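Local coordinates for protein aminotransferase class I and II (Anaerococcus prevotii, PDB 4EMY) that probably acts as a homodimeric, pyridoxal phosphate-dependent aminotransferase of class I, moving amino groups between substrates, at residues K82-I87 / N307-L312. Numbering follows the deposited sequence.
Sequences KDYRKI and NILIEL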
loop_
_atom_site.group_PDB
_atom_site.type_symbol
_atom_site.label_atom_id
_atom_site.label_comp_id
_atom_site.label_asym_id
_atom_site.label_seq_id
_atom_site.Cartn_x
_atom_site.Cartn_y
_atom_site.Cartn_z
ATOM N N LYS A 82 15.356 9.626 -0.282
ATOM C CA LYS A 82 15.784 10.845 0.406
ATOM C C LYS A 82 15.409 12.096 -0.394
ATOM O O LYS A 82 14.871 13.053 0.170
ATOM C CB LYS A 82 17.292 10.771 0.683
ATOM C CG LYS A 82 18.003 12.072 1.035
ATOM C CD LYS A 82 19.369 12.114 0.344
ATOM C CE LYS A 82 20.279 13.216 0.875
ATOM N NZ LYS A 82 20.800 12.887 2.235
ATOM N N ASP A 83 15.653 12.064 -1.707
ATOM C CA ASP A 83 15.325 13.179 -2.591
ATOM C C ASP A 83 13.832 13.344 -2.866
ATOM O O ASP A 83 13.337 14.468 -2.916
ATOM C CB ASP A 83 16.097 13.061 -3.898
ATOM C CG ASP A 83 17.559 13.452 -3.751
ATOM O OD1 ASP A 83 18.222 13.616 -4.800
ATOM O OD2 ASP A 83 18.043 13.601 -2.597
ATOM N N TYR A 84 13.123 12.232 -3.052
ATOM C CA TYR A 84 11.652 12.245 -3.134
ATOM C C TYR A 84 11.019 12.985 -1.951
ATOM O O TYR A 84 10.218 13.895 -2.155
ATOM C CB TYR A 84 11.092 10.819 -3.222
ATOM C CG TYR A 84 9.570 10.691 -3.211
ATOM C CD1 TYR A 84 8.841 10.704 -4.407
ATOM C CD2 TYR A 84 8.864 10.518 -2.009
ATOM C CE1 TYR A 84 7.458 10.562 -4.405
ATOM C CE2 TYR A 84 7.482 10.382 -1.996
ATOM C CZ TYR A 84 6.784 10.405 -3.191
ATOM O OH TYR A 84 5.410 10.265 -3.196
ATOM N N ARG A 85 11.384 12.606 -0.727
ATOM C CA ARG A 85 10.862 13.274 0.471
ATOM C C ARG A 85 11.118 14.783 0.427
ATOM O O ARG A 85 10.210 15.581 0.680
ATOM C CB ARG A 85 11.446 12.670 1.749
ATOM C CG ARG A 85 11.162 11.192 1.913
ATOM C CD ARG A 85 12.028 10.590 2.991
ATOM N NE ARG A 85 11.550 10.963 4.317
ATOM C CZ ARG A 85 12.143 10.617 5.455
ATOM N NH1 ARG A 85 13.249 9.893 5.440
ATOM N NH2 ARG A 85 11.629 10.999 6.611
ATOM N N LYS A 86 12.344 15.166 0.094
ATOM C CA LYS A 86 12.693 16.574 -0.024
ATOM C C LYS A 86 11.864 17.275 -1.117
ATOM O O LYS A 86 11.268 18.323 -0.864
ATOM C CB LYS A 86 14.194 16.728 -0.293
ATOM C CG LYS A 86 14.711 18.153 -0.182
ATOM C CD LYS A 86 16.005 18.349 -0.965
ATOM C CE LYS A 86 16.463 19.803 -0.952
ATOM N NZ LYS A 86 15.616 20.666 -1.820
ATOM N N ILE A 87 11.818 16.688 -2.315
ATOM C CA ILE A 87 11.131 17.299 -3.460
ATOM C C ILE A 87 9.608 17.368 -3.278
ATOM O O ILE A 87 8.967 18.278 -3.805
ATOM C CB ILE A 87 11.539 16.635 -4.795
ATOM C CG1 ILE A 87 12.997 16.978 -5.118
ATOM C CG2 ILE A 87 10.645 17.083 -5.942
ATOM C CD1 ILE A 87 13.691 15.970 -6.006
ATOM N N ASN A 307 11.081 8.062 -8.295
ATOM C CA ASN A 307 12.142 8.477 -9.203
ATOM C C ASN A 307 11.644 9.425 -10.290
ATOM O O ASN A 307 12.384 10.311 -10.726
ATOM C CB ASN A 307 12.837 7.254 -9.801
ATOM C CG ASN A 307 13.685 6.519 -8.781
ATOM O OD1 ASN A 307 14.413 7.138 -8.004
ATOM N ND2 ASN A 307 13.596 5.192 -8.776
ATOM N N ILE A 308 10.388 9.247 -10.700
ATOM C CA ILE A 308 9.748 10.152 -11.651
ATOM C C ILE A 308 9.717 11.570 -11.080
ATOM O O ILE A 308 10.141 12.517 -11.749
ATOM C CB ILE A 308 8.339 9.669 -12.083
ATOM C CG1 ILE A 308 8.453 8.426 -12.973
ATOM C CG2 ILE A 308 7.591 10.766 -12.839
ATOM C CD1 ILE A 308 7.140 7.730 -13.269
ATOM N N LEU A 309 9.253 11.709 -9.838
ATOM C CA LEU A 309 9.214 13.017 -9.180
ATOM C C LEU A 309 10.602 13.655 -9.063
ATOM O O LEU A 309 10.752 14.869 -9.251
ATOM C CB LEU A 309 8.558 12.919 -7.805
ATOM C CG LEU A 309 8.123 14.241 -7.168
ATOM C CD1 LEU A 309 6.859 14.755 -7.833
ATOM C CD2 LEU A 309 7.892 14.078 -5.675
ATOM N N ILE A 310 11.608 12.830 -8.762
ATOM C CA ILE A 310 12.985 13.293 -8.636
ATOM C C ILE A 310 13.485 13.829 -9.976
ATOM O O ILE A 310 14.079 14.908 -10.040
ATOM C CB ILE A 310 13.922 12.169 -8.133
ATOM C CG1 ILE A 310 13.606 11.811 -6.677
ATOM C CG2 ILE A 310 15.388 12.566 -8.278
ATOM C CD1 ILE A 310 14.296 10.553 -6.186
ATOM N N GLU A 311 13.223 13.068 -11.039
ATOM C CA GLU A 311 13.671 13.413 -12.379
ATOM C C GLU A 311 12.913 14.603 -12.945
ATOM O O GLU A 311 13.433 15.333 -13.802
ATOM C CB GLU A 311 13.548 12.210 -13.316
ATOM C CG GLU A 311 14.676 11.204 -13.180
ATOM C CD GLU A 311 16.030 11.802 -13.515
ATOM O OE1 GLU A 311 16.303 12.032 -14.714
ATOM O OE2 GLU A 311 16.823 12.045 -12.578
ATOM N N LEU A 312 11.682 14.798 -12.474
ATOM C CA LEU A 312 10.876 15.941 -12.911
ATOM C C LEU A 312 11.388 17.264 -12.334
ATOM O O LEU A 312 10.928 18.342 -12.726
ATOM C CB LEU A 312 9.396 15.720 -12.579
ATOM C CG LEU A 312 8.446 15.497 -13.761
ATOM C CD1 LEU A 312 9.010 14.505 -14.755
ATOM C CD2 LEU A 312 7.085 15.030 -13.279
#
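Ile310 and Leu309 of helix 303-311 pack against Asp83, Tyr84 and Ile87 of helix 82-93, and all the contacts across the pair are van der Waals; no hydrogen bond joins the two segments. The segment axes approach to 8.8 Å and are inclined at 63°, with Tyr84 and Ile310 as the nearest backbone pair (CA to CA 5.8 Å).

The aliphatic contacts centre on Ile310 and Ile87. Ile310 CG1 lies anti to its own carbonyl carbon (chi1 -69°), and the CG1-CD1 arm lies against the backbone of the other helix: CG1 is 3.7 Å from Tyr84 N, and CD1 is 3.8 Å from Asp83 CB. Ile87 answers with two branches, CD1 resting 3.8 Å from Ile310 CA and CG2 4.0 Å from Leu309 CG. The Ile87 and Leu309 side chains pass one another running in opposing senses.

The aromatic contact falls to Leu309, whose CD2 approaches the ring of Tyr84 obliquely at CD1 (3.7 Å) and CE1, the two side chains crossing at about a right angle. The ring's far end is anchored away from this interface, where the OH hydrogen-bonds to Gly271 O and Ser270 OG.

The Tyr84 side chain lies about 9 Å from the bound pyridoxal phosphate, nearest atoms, and the contact is apolar helix-helix packing near the cofactor site in the fold type I architecture of class I aminotransferases.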